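Local coordinates for protein minor fimbrium subunit Mfa5 (Porphyromonas gingivalis ATCC 33277, PDB 6TO1) that serves as an accessory subunit of the minor fimbriae, filamentous pili that mediate biofilm formation and adhesion to host cells and other oral bacteria, at residues Asp235-Glu240 and Gly366-Ala371; Ala473-Ile478 and Val526-Gly531; Gly496-Asn501 and Ser629-Ala634. All coordinates share one frame; numbering follows the deposited sequence. Where two conformers were deposited one is given.

Interaction 1. Residues Asp235-Glu240 and Gly366-Ala371; sequences DGLATE and GDFALA. With PO4 (phosphate ion), chain C.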
loop_
_atom_site.group_PDB
_atom_site.type_symbol
_atom_site.label_atom_id
_atom_site.label_comp_id
_atom_site.label_asym_id
_atom_site.label_seq_id
_atom_site.Cartn_x
_atom_site.Cartn_y
_atom_site.Cartn_z
ATOM N N ASP A 235 -6.450 -15.123 -36.481
ATOM C CA ASP A 235 -6.689 -14.258 -37.633
ATOM C C ASP A 235 -8.157 -13.878 -37.771
ATOM O O ASP A 235 -8.482 -13.058 -38.634
ATOM C CB ASP A 235 -6.167 -14.858 -38.940
ATOM C CG ASP A 235 -6.848 -16.142 -39.343
ATOM O OD1 ASP A 235 -8.067 -16.344 -39.059
ATOM O OD2 ASP A 235 -6.136 -16.968 -39.973
ATOM N N GLY A 236 -9.040 -14.427 -36.936
ATOM C CA GLY A 236 -10.380 -13.892 -36.767
ATOM C C GLY A 236 -11.479 -14.599 -37.532
ATOM O O GLY A 236 -12.666 -14.284 -37.318
ATOM N N LEU A 237 -11.150 -15.500 -38.438
ATOM C CA LEU A 237 -12.178 -16.205 -39.198
ATOM C C LEU A 237 -12.444 -17.578 -38.591
ATOM O O LEU A 237 -11.812 -18.572 -38.959
ATOM C CB LEU A 237 -11.764 -16.309 -40.663
ATOM C CG LEU A 237 -12.824 -16.918 -41.580
ATOM C CD1 LEU A 237 -14.092 -16.037 -41.513
ATOM C CD2 LEU A 237 -12.373 -17.108 -43.005
ATOM N N ALA A 238 -13.418 -17.654 -37.677
ATOM C CA ALA A 238 -13.777 -18.939 -37.095
ATOM C C ALA A 238 -14.490 -19.798 -38.133
ATOM O O ALA A 238 -15.282 -19.306 -38.937
ATOM C CB ALA A 238 -14.648 -18.748 -35.843
ATOM N N THR A 239 -14.198 -21.093 -38.119
ATOM C CA THR A 239 -14.786 -21.995 -39.084
ATOM C C THR A 239 -15.362 -23.265 -38.464
ATOM O O THR A 239 -15.836 -24.133 -39.206
ATOM C CB THR A 239 -13.751 -22.395 -40.155
ATOM O OG1 THR A 239 -12.643 -23.056 -39.533
ATOM C CG2 THR A 239 -13.268 -21.193 -40.945
ATOM N N GLU A 240 -15.312 -23.412 -37.146
ATOM C CA GLU A 240 -15.837 -24.581 -36.442
ATOM C C GLU A 240 -16.511 -24.121 -35.160
ATOM O O GLU A 240 -16.129 -23.095 -34.587
ATOM C CB GLU A 240 -14.732 -25.578 -36.074
ATOM C CG GLU A 240 -13.885 -26.038 -37.263
ATOM C CD GLU A 240 -14.410 -27.299 -37.922
ATOM O OE1 GLU A 240 -15.402 -27.889 -37.434
ATOM O OE2 GLU A 240 -13.834 -27.700 -38.965
ATOM N N GLY A 366 -4.635 -7.659 -43.535
ATOM C CA GLY A 366 -5.199 -7.159 -44.778
ATOM C C GLY A 366 -6.554 -6.483 -44.660
ATOM O O GLY A 366 -7.215 -6.261 -45.681
ATOM N N ASP A 367 -6.988 -6.179 -43.436
ATOM C CA ASP A 367 -8.278 -5.559 -43.112
ATOM C C ASP A 367 -9.461 -6.289 -43.754
ATOM O O ASP A 367 -10.169 -5.785 -44.623
ATOM C CB ASP A 367 -8.308 -4.083 -43.485
ATOM C CG ASP A 367 -9.518 -3.363 -42.874
ATOM O OD1 ASP A 367 -10.075 -3.856 -41.861
ATOM O OD2 ASP A 367 -9.905 -2.318 -43.436
ATOM N N PHE A 368 -9.671 -7.496 -43.252
ATOM C CA PHE A 368 -10.843 -8.321 -43.553
ATOM C C PHE A 368 -11.855 -7.995 -42.468
ATOM O O PHE A 368 -11.685 -8.405 -41.314
ATOM C CB PHE A 368 -10.413 -9.787 -43.583
ATOM C CG PHE A 368 -11.488 -10.774 -43.907
ATOM C CD1 PHE A 368 -12.597 -10.459 -44.683
ATOM C CD2 PHE A 368 -11.357 -12.070 -43.444
ATOM C CE1 PHE A 368 -13.559 -11.437 -44.943
ATOM C CE2 PHE A 368 -12.283 -13.020 -43.727
ATOM C CZ PHE A 368 -13.392 -12.706 -44.461
ATOM N N ALA A 369 -12.904 -7.238 -42.824
ATOM C CA ALA A 369 -13.792 -6.684 -41.804
ATOM C C ALA A 369 -14.491 -7.770 -40.975
ATOM O O ALA A 369 -14.633 -7.623 -39.753
ATOM C CB ALA A 369 -14.829 -5.765 -42.444
ATOM N N LEU A 370 -14.959 -8.852 -41.609
ATOM C CA LEU A 370 -15.637 -9.893 -40.830
ATOM C C LEU A 370 -14.736 -10.389 -39.705
ATOM O O LEU A 370 -15.173 -10.573 -38.554
ATOM C CB LEU A 370 -16.024 -11.078 -41.726
ATOM C CG LEU A 370 -16.516 -12.359 -41.063
ATOM C CD1 LEU A 370 -17.734 -12.081 -40.203
ATOM C CD2 LEU A 370 -16.811 -13.401 -42.081
ATOM N N ALA A 371 -13.471 -10.627 -40.025
ATOM C CA ALA A 371 -12.545 -11.167 -39.035
ATOM C C ALA A 371 -12.259 -10.157 -37.943
ATOM O O ALA A 371 -12.330 -10.483 -36.754
ATOM C CB ALA A 371 -11.240 -11.579 -39.708
HETATM P P PO4 C . -8.957 -23.057 -41.346
HETATM O O1 PO4 C . -8.172 -24.379 -41.432
HETATM O O2 PO4 C . -10.236 -23.278 -40.549
HETATM O O3 PO4 C . -9.340 -22.680 -42.764
HETATM O O4 PO4 C . -8.114 -21.965 -40.803
#
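Leu237 faces Phe368 and Leu370 with the two branches of its side chain. Its CG lies anti to the backbone N (chi1 -175°), and both methyls beyond it come equally near the phenyl, CD1 and CD2 each 4.2 Å from Phe368 CE2. CD2 is the one at the edge of the ring, close to its plane, so the phenyl is met at its rim. CD1 alone also reaches Leu370 CD2, at 3.8 Å, the two leucines crossing obliquely. Phe368 occupies the N-cap position of helix 369-378, and at Ala371, the third residue of that helix, the contact turns from side chains to backbone. Ala371 CB points into the loop and sits 3.3 Å from Asp235 O, while Ala371 CA makes a CA-H...O contact with Gly236 O at 3.6 Å. The chains approach closely here, with Gly236 CA and Ala371 CA 4.2 Å apart.

The loop that receives the helix follows strand 227-234 of a von Willebrand factor A domain and borders its metal ion-dependent adhesion site, where Ser135, Ser137 and Thr207 bind magnesium. Asp235 closes an Asx turn: Leu237 N donates to Asp235 OD1 over 3.3 Å in a nearly straight bond (175°). Its second oxygen, OD2, is hydrogen-bonded to Ser137 and salt-bridged to Arg145, a second-shell grip on a metal ligand. Further along, Thr239 OG1, placed between the backbone N and the carbonyl carbon, donates to O2 of a phosphate ion at 2.6 Å. This anion, probably acquired from the crystallisation liquor, is also bonded by Ser136, Ser137, Gly206 and Thr207. Away from the site, Leu370 packs on Pro262 and Val266 of helix 262-272, and Phe368 touches Tyr277.

Interaction 2. Residues Ala473-Ile478 and Val526-Gly531; sequences ADLDYI and VKLGYG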
loop_
_atom_site.group_PDB
_atom_site.type_symbol
_atom_site.label_atom_id
_atom_site.label_comp_id
_atom_site.label_asym_id
_atom_site.label_seq_id
_atom_site.Cartn_x
_atom_site.Cartn_y
_atom_site.Cartn_z
ATOM N N ALA A 473 13.227 17.779 29.308
ATOM C CA ALA A 473 12.870 17.409 30.680
ATOM C C ALA A 473 12.619 18.661 31.528
ATOM O O ALA A 473 13.374 19.634 31.452
ATOM C CB ALA A 473 13.972 16.576 31.318
ATOM N N ASP A 474 11.540 18.631 32.320
ATOM C CA ASP A 474 11.170 19.686 33.277
ATOM C C ASP A 474 11.705 19.244 34.640
ATOM O O ASP A 474 11.090 18.426 35.338
ATOM C CB ASP A 474 9.658 19.878 33.264
ATOM C CG ASP A 474 9.165 20.896 34.260
ATOM O OD1 ASP A 474 9.923 21.322 35.148
ATOM O OD2 ASP A 474 7.983 21.255 34.145
ATOM N N LEU A 475 12.901 19.730 34.990
ATOM C CA LEU A 475 13.603 19.187 36.151
ATOM C C LEU A 475 12.817 19.398 37.442
ATOM O O LEU A 475 12.803 18.524 38.318
ATOM C CB LEU A 475 14.990 19.831 36.268
ATOM C CG LEU A 475 16.090 19.128 35.474
ATOM C CD1 LEU A 475 15.829 19.242 33.971
ATOM C CD2 LEU A 475 17.491 19.659 35.797
ATOM N N ASP A 476 12.208 20.573 37.610
ATOM C CA ASP A 476 11.509 20.842 38.866
ATOM C C ASP A 476 10.267 19.964 38.999
ATOM O O ASP A 476 9.943 19.494 40.094
ATOM C CB ASP A 476 11.110 22.310 38.952
ATOM C CG ASP A 476 12.297 23.245 39.182
ATOM O OD1 ASP A 476 13.288 22.839 39.816
ATOM O OD2 ASP A 476 12.219 24.397 38.720
ATOM N N TYR A 477 9.550 19.736 37.897
ATOM C CA TYR A 477 8.421 18.810 37.948
ATOM C C TYR A 477 8.876 17.408 38.338
ATOM O O TYR A 477 8.253 16.747 39.184
ATOM C CB TYR A 477 7.691 18.778 36.602
ATOM C CG TYR A 477 6.437 17.950 36.674
ATOM C CD1 TYR A 477 5.205 18.539 36.949
ATOM C CD2 TYR A 477 6.488 16.578 36.508
ATOM C CE1 TYR A 477 4.058 17.769 37.034
ATOM C CE2 TYR A 477 5.363 15.807 36.603
ATOM C CZ TYR A 477 4.152 16.404 36.850
ATOM O OH TYR A 477 3.042 15.608 36.937
ATOM N N ILE A 478 9.942 16.915 37.699
ATOM C CA ILE A 478 10.457 15.586 38.006
ATOM C C ILE A 478 10.906 15.520 39.461
ATOM O O ILE A 478 10.650 14.540 40.163
ATOM C CB ILE A 478 11.595 15.220 37.030
ATOM C CG1 ILE A 478 11.015 15.091 35.602
ATOM C CG2 ILE A 478 12.291 13.975 37.438
ATOM C CD1 ILE A 478 12.024 15.050 34.539
ATOM N N VAL A 526 13.688 7.342 28.701
ATOM C CA VAL A 526 14.864 8.194 28.765
ATOM C C VAL A 526 15.230 8.441 30.226
ATOM O O VAL A 526 14.366 8.475 31.114
ATOM C CB VAL A 526 14.682 9.551 28.043
ATOM C CG1 VAL A 526 14.352 9.351 26.565
ATOM C CG2 VAL A 526 13.624 10.371 28.694
ATOM N N LYS A 527 16.525 8.609 30.455
ATOM C CA LYS A 527 17.062 9.105 31.728
ATOM C C LYS A 527 17.759 10.441 31.499
ATOM O O LYS A 527 18.469 10.627 30.503
ATOM C CB LYS A 527 18.029 8.082 32.336
ATOM C CG LYS A 527 17.367 6.765 32.694
ATOM C CD LYS A 527 18.374 5.680 33.122
ATOM C CE LYS A 527 17.645 4.350 33.333
ATOM N NZ LYS A 527 18.545 3.225 33.656
ATOM N N LEU A 528 17.528 11.379 32.416
ATOM C CA LEU A 528 18.139 12.696 32.313
ATOM C C LEU A 528 19.661 12.577 32.369
ATOM O O LEU A 528 20.213 11.715 33.057
ATOM C CB LEU A 528 17.649 13.595 33.452
ATOM C CG LEU A 528 16.377 14.379 33.186
ATOM C CD1 LEU A 528 15.253 13.392 32.932
ATOM C CD2 LEU A 528 16.055 15.230 34.380
ATOM N N GLY A 529 20.336 13.444 31.620
ATOM C CA GLY A 529 21.788 13.450 31.595
ATOM C C GLY A 529 22.430 14.537 32.456
ATOM O O GLY A 529 23.617 14.434 32.776
ATOM N N TYR A 530 21.670 15.569 32.823
ATOM C CA TYR A 530 22.186 16.709 33.587
ATOM C C TYR A 530 21.186 17.208 34.614
ATOM O O TYR A 530 20.005 17.377 34.317
ATOM C CB TYR A 530 22.556 17.891 32.649
ATOM C CG TYR A 530 23.616 17.489 31.658
ATOM C CD1 TYR A 530 24.968 17.646 31.943
ATOM C CD2 TYR A 530 23.267 16.862 30.461
ATOM C CE1 TYR A 530 25.932 17.215 31.058
ATOM C CE2 TYR A 530 24.215 16.437 29.581
ATOM C CZ TYR A 530 25.543 16.614 29.871
ATOM O OH TYR A 530 26.482 16.185 28.973
ATOM N N GLY A 531 21.677 17.510 35.817
ATOM C CA GLY A 531 20.866 18.108 36.849
ATOM C C GLY A 531 21.370 19.496 37.213
ATOM O O GLY A 531 22.262 20.050 36.561
#
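Leu528 holds its CG anti to the carbonyl carbon and beside the backbone N (chi1 -88°), which sets CG against Ala473 CB; the two methyls beyond it meet Leu475 and Ile478. Ile478 answers with an extended chain: chi2 of 167° carries CD1 outward, and the two side chains meet tip to tip, Ile478 CD1 lying 4.0 Å from Leu528 CD1. Ala473 CB fills the flank, 3.8 Å from Leu528 CG and equally near CD1 of that leucine. Leu475 divides its methyls. CD1 touches Leu528 CD2 at 4.0 Å, whereas Leu475 CD2 rests on the backbone, 3.7 Å from Tyr530 O and 3.9 Å from Gly531 CA. The turn that aligns Leu475 and Ile478 is capped by Asp474, whose OD1 accepts from Tyr477 N at 3.2 Å, the donor standing well above the carboxylate plane.

Ala473 ends strand 463-473, and its methyl also packs on Trp111 of strand 110-119 and Phe421 of strand 421-423. Helix 475-480 follows after the single residue Asp474 and lies against the start of strand 530-539, and Asp476 forms a salt bridge to Lys534 further along it; Pro633, just before strand 634-643, covers Leu528 as well.

Interaction 3. Residues Gly496-Asn501 and Ser629-Ala634; sequences GGFDTN and SWKKPA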
loop_
_atom_site.group_PDB
_atom_site.type_symbol
_atom_site.label_atom_id
_atom_site.label_comp_id
_atom_site.label_asym_id
_atom_site.label_seq_id
_atom_site.Cartn_x
_atom_site.Cartn_y
_atom_site.Cartn_z
ATOM N N GLY A 496 14.612 1.230 31.302
ATOM C CA GLY A 496 14.196 1.543 32.652
ATOM C C GLY A 496 13.958 3.013 32.946
ATOM O O GLY A 496 13.716 3.365 34.103
ATOM N N GLY A 497 14.013 3.878 31.947
ATOM C CA GLY A 497 13.850 5.300 32.158
ATOM C C GLY A 497 12.398 5.714 32.243
ATOM O O GLY A 497 11.472 4.898 32.355
ATOM N N PHE A 498 12.211 7.025 32.197
ATOM C CA PHE A 498 10.896 7.627 32.175
ATOM C C PHE A 498 10.313 7.510 30.780
ATOM O O PHE A 498 11.038 7.685 29.796
ATOM C CB PHE A 498 10.988 9.101 32.521
ATOM C CG PHE A 498 11.420 9.378 33.944
ATOM C CD1 PHE A 498 10.827 8.714 34.993
ATOM C CD2 PHE A 498 12.371 10.354 34.210
ATOM C CE1 PHE A 498 11.190 8.972 36.287
ATOM C CE2 PHE A 498 12.743 10.642 35.515
ATOM C CZ PHE A 498 12.154 9.941 36.557
ATOM N N ASP A 499 9.002 7.296 30.705
ATOM C CA ASP A 499 8.303 7.409 29.428
ATOM C C ASP A 499 8.441 8.818 28.852
ATOM O O ASP A 499 8.271 9.808 29.568
ATOM C CB ASP A 499 6.816 7.142 29.600
ATOM C CG ASP A 499 6.464 5.659 29.569
ATOM O OD1 ASP A 499 6.841 4.965 28.604
ATOM O OD2 ASP A 499 5.790 5.218 30.512
ATOM N N THR A 500 8.655 8.907 27.536
ATOM C CA THR A 500 8.424 10.172 26.844
ATOM C C THR A 500 6.958 10.342 26.458
ATOM O O THR A 500 6.463 11.477 26.353
ATOM C CB THR A 500 9.285 10.283 25.589
ATOM O OG1 THR A 500 8.943 9.232 24.683
ATOM C CG2 THR A 500 10.766 10.164 25.902
ATOM N N ASN A 501 6.260 9.232 26.244
ATOM C CA ASN A 501 4.863 9.233 25.844
ATOM C C ASN A 501 4.042 8.409 26.827
ATOM O O ASN A 501 4.479 7.346 27.267
ATOM C CB ASN A 501 4.633 8.590 24.428
ATOM C CG ASN A 501 5.538 9.099 23.366
ATOM O OD1 ASN A 501 6.464 9.864 23.559
ATOM N N SER A 629 20.124 13.090 41.092
ATOM C CA SER A 629 20.164 11.889 40.262
ATOM C C SER A 629 19.309 12.137 39.026
ATOM O O SER A 629 18.613 13.148 38.926
ATOM C CB SER A 629 19.625 10.665 40.992
ATOM O OG SER A 629 18.202 10.789 41.151
ATOM N N TRP A 630 19.299 11.168 38.109
ATOM C CA TRP A 630 18.433 11.294 36.939
ATOM C C TRP A 630 16.957 11.269 37.300
ATOM O O TRP A 630 16.145 11.832 36.554
ATOM C CB TRP A 630 18.761 10.210 35.919
ATOM C CG TRP A 630 18.384 8.822 36.239
ATOM C CD1 TRP A 630 19.188 7.852 36.751
ATOM C CD2 TRP A 630 17.123 8.203 35.975
ATOM N NE1 TRP A 630 18.501 6.667 36.852
ATOM C CE2 TRP A 630 17.224 6.862 36.391
ATOM C CE3 TRP A 630 15.904 8.665 35.450
ATOM C CZ2 TRP A 630 16.162 5.965 36.288
ATOM C CZ3 TRP A 630 14.843 7.768 35.347
ATOM C CH2 TRP A 630 14.983 6.433 35.766
ATOM N N LYS A 631 16.590 10.678 38.433
ATOM C CA LYS A 631 15.201 10.704 38.870
ATOM C C LYS A 631 14.866 11.909 39.738
ATOM O O LYS A 631 13.695 12.285 39.837
ATOM C CB LYS A 631 14.863 9.427 39.645
ATOM C CG LYS A 631 15.100 8.145 38.864
ATOM C CD LYS A 631 14.746 6.915 39.702
ATOM C CE LYS A 631 13.319 6.441 39.445
ATOM N NZ LYS A 631 12.308 7.471 39.764
ATOM N N LYS A 632 15.857 12.513 40.385
ATOM C CA LYS A 632 15.638 13.664 41.260
ATOM C C LYS A 632 16.740 14.659 40.923
ATOM O O LYS A 632 17.768 14.730 41.603
ATOM C CB LYS A 632 15.666 13.241 42.732
ATOM C CG LYS A 632 14.495 12.341 43.126
ATOM C CD LYS A 632 13.146 13.043 42.939
ATOM C CE LYS A 632 11.972 12.099 43.291
ATOM N NZ LYS A 632 10.674 12.748 42.928
ATOM N N PRO A 633 16.565 15.429 39.849
ATOM C CA PRO A 633 17.705 16.130 39.241
ATOM C C PRO A 633 17.877 17.580 39.651
ATOM O O PRO A 633 18.744 18.240 39.073
ATOM C CB PRO A 633 17.345 16.051 37.752
ATOM C CG PRO A 633 15.851 16.308 37.782
ATOM C CD PRO A 633 15.381 15.438 38.958
ATOM N N ALA A 634 17.070 18.085 40.585
ATOM C CA ALA A 634 17.087 19.498 40.970
ATOM C C ALA A 634 17.256 19.593 42.485
ATOM O O ALA A 634 16.284 19.535 43.245
ATOM C CB ALA A 634 15.808 20.211 40.509
#
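Trp630 drives the edge of its six-membered ring into the face of Phe498. The pair is T-shaped, with planes at 64° and centroids 4.9 Å apart, and Trp630 CZ3 stands over the centre of the phenyl, 3.6 Å from Phe498 CE2. Next to it on the indole, CH2 abuts the glycine backbone, 3.7 Å from Gly496 O and 3.9 Å from Gly497 CA. At the far end of the indole, NE1 is hydrogen-bonded to Glu589, which helps fix the ring's rotation. Within the 629-634 loop, Lys631 CG packs closely over a face of the indole. Trp630 O is buried without a partner.

Lys631 makes the looser, partly exposed side. Its CA lies 3.9 Å from Phe498 CZ; beyond CG the chain bends at chi3 and chi4, bringing NZ within 3.9 Å of Phe498 CE1. Two conformers were deposited, so this side-chain course is one of two. An ST motif holds the loop, Lys632 N donating to Ser629 OG at 3.0 Å.

Three residues beyond Phe498, and apart from its contact with Trp630, Asn501 CG is covalently joined to Lys94 NZ; Thr500 OG1 donates to Asn501 OD1 at 2.8 Å. This intramolecular isopeptide joins strands of two different sheets, a cross-link known from pilins and adhesins of Gram-positive bacteria.

Overall arrangement
All three contacts are largely buried and lack direct hydrogen bonds between their segments, yet they serve different places. Interaction 1 stands apart in the von Willebrand factor A domain, its centre about 84 and 82 Å from those of interactions 2 and 3 and across the chain's centre from them; there a helix start backs a polar, ion-lined loop. Interactions 2 and 3 lie about 6 Å apart between centres and share a seam: Val526 O probably bonds to Phe498 N at 2.8 Å, and Leu528 O packs on Trp630 CB. Interaction 2 is mainly aliphatic, with one methyl against backbone, and interaction 3 aromatic with a partly exposed lysine border. Their segments alternate along the chain, probably knitting together two consecutive beta domains.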